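Local coordinates for hypothetical protein (Bacteroides caccae, PDB 4M8R), which is of unknown function but belongs to the DUF4784 family, pairing an N-terminal Ig-like domain with a WD40-like domain of the beta-propeller clan, at residues 284-287 with 293-296; 195-200 with 255-260; 330-335 with 366-371. One frame throughout, in Å; residues are numbered along the deposited sequence.

Contact 1 (284-287 with 293-296); sequences PMLY and FYVL
Leu-286 and Tyr-294 form the antiparallel hydrogen-bonded pair at the middle of this beta hairpin, with Leu-286 N 2.9 Å from Tyr-294 O and Tyr-294 N 3.0 Å from Leu-286 O. The non-hydrogen-bonded pairs Met-285/Val-295 and Tyr-287/Phe-293 flank it, and Leu-296 N reaches Pro-284 O from above the carbonyl plane at 3.1 Å, where the second strand is already giving way to loop. On one face of the hairpin, Tyr-287 and Phe-293 meet with planes inclined at 44°: Tyr-287 CD1 stands 3.5 Å above the centre of the Phe-293 ring. Selenomethionine Met-285 bends so that its SE rests 3.9 Å from Phe-293 CB and lies obliquely beside the ring, 5.3 Å from the centroid, a Met-aromatic contact. Replacing Phe-293 with an alanine would remove the surface under Tyr-287 CD1 and would probably leave the tyrosine ring freer to turn, with a gap beside the selenium. The other face carries Leu-286 and Tyr-294. A chi1 of 43° puts Tyr-294 CG between its own backbone N and carbonyl carbon and folds the ring back over its neighbour, giving a CH-pi contact with Leu-286 CB 4.2 Å from the ring centroid; Leu-286 CD1 touches Tyr-294 CE2 as well. Strand 270-276 flanks the hairpin through backbone bonds of Met-285 and Tyr-287 with Leu-273 and Ile-271. Phe-252 and Pro-249 of a preceding loop pack on the Met-285/Phe-293 face, whereas Tyr-329 and Leu-346 of the following sheet meet Leu-286.

Contact 2 (195-200 with 255-260); sequences NTLALV and EQFGDY
Leu-197 and Phe-257 supply most of the buried surface here, and their side chains run alongside one another in a common direction. The meeting point is narrow: Leu-197 CD2 comes to 3.7 Å from Phe-257 CD1 and also lies near CG, so one methyl branch rests against the part of the ring nearest the backbone. Its approach to the ring is oblique. Both residues hold CG anti to their own carbonyl carbon (chi1 -80° for Leu-197 and -57° for Phe-257), and both side chains touch Leu-248 of a loop. Behind this apolar pair the backbones press together. Leu-197 sits where the chain turns a corner, and its carbonyl O projects into the 257-258 peptide, 3.3 Å from Phe-257 CB and 3.0 Å from Gly-258 N. The nitrogen is near enough, but the angle is too poor for a hydrogen bond. Gly-258 adopts a positive phi of 96°, and a beta carbon on it would lie only 2.7 Å from Leu-197 O, as well as crowding the carbonyl of the preceding residue; the absence of a side chain is thus what permits the close passage. Next to it, Ala-198 CA lies 4.2 Å from Gly-258 CA, a close approach of two small residues. The loop is pinned from outside by Arg-153, whose NH1 bonds to Phe-257 O and forms a salt bridge with Asp-259 OD1, while Leu-197 and Ala-198 are tied to Ile-210 of strand 208-212. With no hydrogen bond between 195-200 and 255-260, the fit between this corner and the loop rests on shape and apolar contact, and the polar anchoring of each partner comes from its other neighbours.

Contact 3 (330-335 with 366-371); sequences MIYYSS and DKKVVS
Tyr-332 offers a ring face to Lys-368, whose aliphatic chain runs across it at about a right angle to the tyrosine side chain. Lys-368 CG stands 3.5 Å from the ring centroid, almost on the ring normal, a well-centred CH-pi contact. The methylenes to each side of CG keep close to the ring too: CB lies 3.6 Å from Tyr-332 CE1, and CD lies 3.6 Å from Tyr-332 CE2. This even tracking follows from the torsions, for Lys-368 leaves its backbone with CG opposite the N (chi1 -173°) and stays extended to the end, laying a straight hydrocarbon rod across the ring. Lys-367 O also approaches the tyrosine, 3.7 Å from CE1 and obliquely. On the opposite face of the ring, toward its rim, sits the backbone N of Ser-334, which is hydrogen-bonded to Asp-302; the ring is thus bracketed by the lysine chain and its own following turn. Deeper in, selenomethionine Met-330 and Val-369 pass alongside each other, running opposite ways. Met-330 is bent at chi2 and chi3, which brings its CE to 3.8 Å from Val-369 CB and keeps SE against the same valine. No hydrogen bond links 330-335 to 366-371 directly, but Ser-341 OG bonds both Lys-367 O and Val-369 N, so a serine of strand 340-348 fastens the start of strand 368-373. The contact therefore joins two four-stranded antiparallel sheets, consistent with successive blades of a propeller: Met-330 and Tyr-332 lie on strand 325-333, between strands 303-310 and 340-348, while Val-369 lies against Ile-305 and Phe-343 of that sheet and against Val-384 and Phe-386 of strand 381-387 in its own.

In the fold
Followed from the N terminus, the three contacts come in series, none enclosing or crossing another. Contact 2 closes the longest loop, 54 residues, bringing the segment ahead of strand 262-264 back to strand 196-201. Contact 1 then closes a short hairpin turn at the far edge of that same sheet, and contact 3 spans 30 residues to join the next two sheets. Contacts 1 and 2 touch directly, Met-285 CE packing on Phe-257 CZ and Phe-293 CZ on Leu-197 CD1. Contacts 2 and 3 meet through a weak Tyr-260 OH to Val-370 O hydrogen bond. Contacts 1 and 2 thus consolidate one sheet of the WD40-like domain, while contact 3 joins the two that follow.

Contact 1 (284-287 with 293-296)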
# COMPACT_ATOMS: atom_id res chain seq x y z
N PRO A 284 0.59 35.57 -17.02
CA PRO A 284 0.97 34.43 -16.21
C PRO A 284 1.85 34.87 -15.04
O PRO A 284 2.72 35.73 -15.21
CB PRO A 284 1.74 33.53 -17.18
CG PRO A 284 2.26 34.45 -18.22
CD PRO A 284 1.40 35.68 -18.25
N MSE A 285 1.60 34.28 -13.87
CA MSE A 285 2.32 34.64 -12.65
C MSE A 285 2.72 33.36 -11.96
O MSE A 285 1.87 32.51 -11.71
CB MSE A 285 1.39 35.51 -11.81
CG MSE A 285 1.72 35.58 -10.32
SE MSE A 285 2.77 37.19 -9.92
CE MSE A 285 1.49 38.56 -10.50
N LEU A 286 4.00 33.22 -11.65
CA LEU A 286 4.50 32.05 -10.93
C LEU A 286 4.70 32.37 -9.45
O LEU A 286 4.99 33.52 -9.09
CB LEU A 286 5.81 31.57 -11.54
CG LEU A 286 5.75 31.14 -13.01
CD1 LEU A 286 7.13 30.69 -13.48
CD2 LEU A 286 4.73 30.03 -13.21
N TYR A 287 4.54 31.35 -8.61
CA TYR A 287 4.72 31.50 -7.18
C TYR A 287 5.57 30.36 -6.64
O TYR A 287 5.27 29.19 -6.86
CB TYR A 287 3.37 31.57 -6.46
CG TYR A 287 3.45 31.48 -4.95
CD1 TYR A 287 3.84 32.58 -4.19
CD2 TYR A 287 3.13 30.31 -4.28
CE1 TYR A 287 3.90 32.50 -2.81
CE2 TYR A 287 3.20 30.22 -2.90
CZ TYR A 287 3.58 31.32 -2.17
OH TYR A 287 3.64 31.24 -0.80
N PHE A 293 6.72 35.71 -5.48
CA PHE A 293 6.02 35.86 -6.76
C PHE A 293 6.95 36.41 -7.83
O PHE A 293 7.83 37.22 -7.54
CB PHE A 293 4.84 36.82 -6.61
CG PHE A 293 3.78 36.35 -5.66
CD1 PHE A 293 3.86 36.65 -4.30
CD2 PHE A 293 2.69 35.63 -6.12
CE1 PHE A 293 2.88 36.22 -3.43
CE2 PHE A 293 1.70 35.20 -5.25
CZ PHE A 293 1.79 35.50 -3.90
N TYR A 294 6.75 35.97 -9.07
CA TYR A 294 7.37 36.62 -10.22
C TYR A 294 6.54 36.41 -11.48
O TYR A 294 5.97 35.34 -11.69
CB TYR A 294 8.83 36.17 -10.43
CG TYR A 294 9.12 34.68 -10.26
CD1 TYR A 294 9.33 34.12 -9.00
CD2 TYR A 294 9.24 33.85 -11.38
CE1 TYR A 294 9.60 32.77 -8.85
CE2 TYR A 294 9.52 32.50 -11.23
CZ TYR A 294 9.70 31.96 -9.97
OH TYR A 294 9.98 30.62 -9.82
N VAL A 295 6.47 37.46 -12.29
CA VAL A 295 5.70 37.44 -13.52
C VAL A 295 6.49 36.70 -14.59
O VAL A 295 7.69 36.94 -14.75
CB VAL A 295 5.41 38.87 -14.03
CG1 VAL A 295 4.57 38.84 -15.30
CG2 VAL A 295 4.72 39.70 -12.95
N LEU A 296 5.83 35.79 -15.30
CA LEU A 296 6.45 35.15 -16.45
C LEU A 296 6.37 36.12 -17.62
O LEU A 296 5.33 36.24 -18.27
CB LEU A 296 5.76 33.82 -16.76
CG LEU A 296 6.37 32.99 -17.89
CD1 LEU A 296 7.81 32.59 -17.57
CD2 LEU A 296 5.52 31.76 -18.16

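Contact 2 (195-200 with 255-260)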
# COMPACT_ATOMS: atom_id res chain seq x y z
N ASN A 195 -7.60 37.01 3.67
CA ASN A 195 -7.96 37.07 2.26
C ASN A 195 -7.19 36.03 1.46
O ASN A 195 -5.99 35.83 1.67
CB ASN A 195 -7.68 38.47 1.69
CG ASN A 195 -8.21 38.65 0.28
OD1 ASN A 195 -9.38 38.40 0.02
ND2 ASN A 195 -7.34 39.07 -0.63
N THR A 196 -7.88 35.39 0.53
CA THR A 196 -7.33 34.30 -0.25
C THR A 196 -7.15 34.71 -1.72
O THR A 196 -8.13 34.97 -2.42
CB THR A 196 -8.25 33.08 -0.17
OG1 THR A 196 -8.56 32.82 1.21
CG2 THR A 196 -7.59 31.85 -0.78
N LEU A 197 -5.90 34.76 -2.17
CA LEU A 197 -5.59 35.02 -3.58
C LEU A 197 -6.15 33.96 -4.51
O LEU A 197 -6.67 34.29 -5.57
CB LEU A 197 -4.08 35.06 -3.80
CG LEU A 197 -3.30 36.31 -3.46
CD1 LEU A 197 -1.87 36.14 -3.95
CD2 LEU A 197 -3.93 37.55 -4.07
N ALA A 198 -6.00 32.69 -4.13
CA ALA A 198 -6.32 31.58 -5.02
C ALA A 198 -6.29 30.25 -4.30
O ALA A 198 -5.56 30.08 -3.34
CB ALA A 198 -5.34 31.54 -6.18
N LEU A 199 -7.11 29.31 -4.78
CA LEU A 199 -6.94 27.92 -4.42
C LEU A 199 -5.90 27.34 -5.36
O LEU A 199 -5.72 27.83 -6.48
CB LEU A 199 -8.24 27.15 -4.59
CG LEU A 199 -9.39 27.54 -3.66
CD1 LEU A 199 -10.58 26.63 -3.93
CD2 LEU A 199 -8.96 27.45 -2.20
N VAL A 200 -5.21 26.30 -4.91
CA VAL A 200 -4.19 25.66 -5.72
C VAL A 200 -4.42 24.15 -5.71
O VAL A 200 -4.46 23.52 -4.65
CB VAL A 200 -2.78 25.97 -5.19
CG1 VAL A 200 -1.72 25.43 -6.15
CG2 VAL A 200 -2.59 27.47 -5.01
N GLU A 255 -7.54 41.54 -5.83
CA GLU A 255 -8.74 41.36 -6.67
C GLU A 255 -8.43 40.84 -8.08
O GLU A 255 -9.33 40.37 -8.78
CB GLU A 255 -9.56 42.66 -6.76
CG GLU A 255 -8.76 43.92 -7.07
CD GLU A 255 -8.31 44.68 -5.83
OE1 GLU A 255 -8.26 44.08 -4.73
OE2 GLU A 255 -8.01 45.89 -5.95
N GLN A 256 -7.16 40.90 -8.48
CA GLN A 256 -6.73 40.42 -9.79
C GLN A 256 -6.54 38.90 -9.88
O GLN A 256 -6.30 38.37 -10.97
CB GLN A 256 -5.42 41.12 -10.18
CG GLN A 256 -5.54 42.63 -10.25
CD GLN A 256 -4.26 43.29 -10.73
OE1 GLN A 256 -3.26 43.27 -10.04
NE2 GLN A 256 -4.30 43.86 -11.92
N PHE A 257 -6.64 38.21 -8.75
CA PHE A 257 -6.38 36.77 -8.67
C PHE A 257 -7.61 35.99 -8.24
O PHE A 257 -8.57 36.56 -7.72
CB PHE A 257 -5.26 36.49 -7.66
CG PHE A 257 -3.98 37.21 -7.95
CD1 PHE A 257 -3.85 38.56 -7.65
CD2 PHE A 257 -2.90 36.55 -8.50
CE1 PHE A 257 -2.66 39.23 -7.90
CE2 PHE A 257 -1.71 37.21 -8.75
CZ PHE A 257 -1.59 38.55 -8.45
N GLY A 258 -7.57 34.68 -8.44
CA GLY A 258 -8.57 33.77 -7.88
C GLY A 258 -9.73 33.39 -8.79
O GLY A 258 -10.60 32.63 -8.38
N ASP A 259 -9.75 33.91 -10.02
CA ASP A 259 -10.80 33.55 -10.96
C ASP A 259 -10.63 32.10 -11.42
O ASP A 259 -11.61 31.42 -11.72
CB ASP A 259 -10.81 34.50 -12.15
CG ASP A 259 -11.28 35.89 -11.77
OD1 ASP A 259 -12.29 36.00 -11.05
OD2 ASP A 259 -10.62 36.88 -12.18
N TYR A 260 -9.38 31.65 -11.48
CA TYR A 260 -9.07 30.27 -11.81
C TYR A 260 -8.12 29.66 -10.79
O TYR A 260 -7.29 30.36 -10.23
CB TYR A 260 -8.47 30.18 -13.22
CG TYR A 260 -9.42 30.64 -14.29
CD1 TYR A 260 -10.40 29.78 -14.79
CD2 TYR A 260 -9.36 31.94 -14.79
CE1 TYR A 260 -11.28 30.20 -15.76
CE2 TYR A 260 -10.24 32.36 -15.77
CZ TYR A 260 -11.20 31.49 -16.25
OH TYR A 260 -12.07 31.92 -17.22

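Contact 3 (330-335 with 366-371)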
# COMPACT_ATOMS: atom_id res chain seq x y z
N MSE A 330 -3.18 27.60 -20.63
CA MSE A 330 -4.02 27.82 -21.80
C MSE A 330 -3.97 29.30 -22.05
O MSE A 330 -4.32 30.08 -21.17
CB MSE A 330 -5.46 27.38 -21.56
CG MSE A 330 -6.31 27.35 -22.84
SE MSE A 330 -6.81 29.16 -23.49
CE MSE A 330 -7.67 29.92 -21.88
N ILE A 331 -3.52 29.70 -23.24
CA ILE A 331 -3.40 31.12 -23.58
C ILE A 331 -4.33 31.46 -24.75
O ILE A 331 -4.24 30.84 -25.81
CB ILE A 331 -1.94 31.46 -23.94
CG1 ILE A 331 -1.07 31.33 -22.69
CG2 ILE A 331 -1.83 32.88 -24.50
CD1 ILE A 331 0.41 31.26 -22.98
N TYR A 332 -5.20 32.45 -24.54
CA TYR A 332 -6.21 32.83 -25.53
C TYR A 332 -6.04 34.26 -26.01
O TYR A 332 -5.89 35.18 -25.21
CB TYR A 332 -7.61 32.65 -24.95
CG TYR A 332 -8.71 33.27 -25.79
CD1 TYR A 332 -9.22 32.60 -26.90
CD2 TYR A 332 -9.24 34.52 -25.48
CE1 TYR A 332 -10.22 33.15 -27.68
CE2 TYR A 332 -10.24 35.09 -26.25
CZ TYR A 332 -10.73 34.40 -27.35
OH TYR A 332 -11.72 34.97 -28.12
N TYR A 333 -6.07 34.44 -27.33
CA TYR A 333 -6.09 35.77 -27.95
C TYR A 333 -7.35 35.88 -28.80
O TYR A 333 -7.69 34.95 -29.54
CB TYR A 333 -4.86 35.97 -28.84
CG TYR A 333 -3.54 36.02 -28.09
CD1 TYR A 333 -3.10 37.20 -27.49
CD2 TYR A 333 -2.72 34.90 -28.00
CE1 TYR A 333 -1.89 37.26 -26.81
CE2 TYR A 333 -1.51 34.94 -27.33
CZ TYR A 333 -1.10 36.12 -26.73
OH TYR A 333 0.11 36.17 -26.06
N SER A 334 -8.04 37.02 -28.71
CA SER A 334 -9.28 37.23 -29.46
C SER A 334 -9.06 37.50 -30.95
O SER A 334 -9.97 37.30 -31.75
CB SER A 334 -10.11 38.37 -28.85
OG SER A 334 -10.09 38.32 -27.44
N SER A 335 -7.86 37.94 -31.33
CA SER A 335 -7.56 38.27 -32.72
C SER A 335 -6.08 38.05 -33.07
O SER A 335 -5.28 37.65 -32.21
CB SER A 335 -7.94 39.73 -32.99
OG SER A 335 -7.34 40.58 -32.03
N ASP A 366 -10.54 30.40 -33.35
CA ASP A 366 -11.95 30.79 -33.30
C ASP A 366 -12.75 30.02 -32.24
O ASP A 366 -13.93 29.74 -32.43
CB ASP A 366 -12.60 30.63 -34.68
N LYS A 367 -12.09 29.66 -31.13
CA LYS A 367 -12.76 29.05 -29.97
C LYS A 367 -12.11 29.55 -28.69
O LYS A 367 -10.88 29.59 -28.60
CB LYS A 367 -12.70 27.52 -30.03
CG LYS A 367 -13.48 26.95 -31.20
CD LYS A 367 -13.73 25.46 -31.08
CE LYS A 367 -14.43 24.95 -32.33
NZ LYS A 367 -14.87 23.53 -32.22
N LYS A 368 -12.93 29.94 -27.72
CA LYS A 368 -12.45 30.48 -26.46
C LYS A 368 -12.70 29.50 -25.31
O LYS A 368 -13.85 29.16 -25.01
CB LYS A 368 -13.13 31.81 -26.15
CG LYS A 368 -12.56 32.53 -24.94
CD LYS A 368 -13.24 33.87 -24.69
CE LYS A 368 -12.72 34.51 -23.41
NZ LYS A 368 -13.52 35.68 -23.00
N VAL A 369 -11.62 29.06 -24.66
CA VAL A 369 -11.72 28.18 -23.50
C VAL A 369 -12.14 29.00 -22.29
O VAL A 369 -11.51 30.01 -21.99
CB VAL A 369 -10.37 27.51 -23.18
CG1 VAL A 369 -10.47 26.69 -21.89
CG2 VAL A 369 -9.92 26.63 -24.33
N VAL A 370 -13.19 28.57 -21.60
CA VAL A 370 -13.69 29.27 -20.40
C VAL A 370 -13.61 28.45 -19.11
O VAL A 370 -13.79 29.00 -18.02
CB VAL A 370 -15.14 29.77 -20.58
CG1 VAL A 370 -15.18 30.93 -21.57
CG2 VAL A 370 -16.06 28.63 -21.02
N SER A 371 -13.37 27.15 -19.24
CA SER A 371 -13.16 26.31 -18.08
C SER A 371 -12.31 25.11 -18.46
O SER A 371 -12.40 24.60 -19.58
CB SER A 371 -14.50 25.84 -17.52
OG SER A 371 -14.35 25.33 -16.20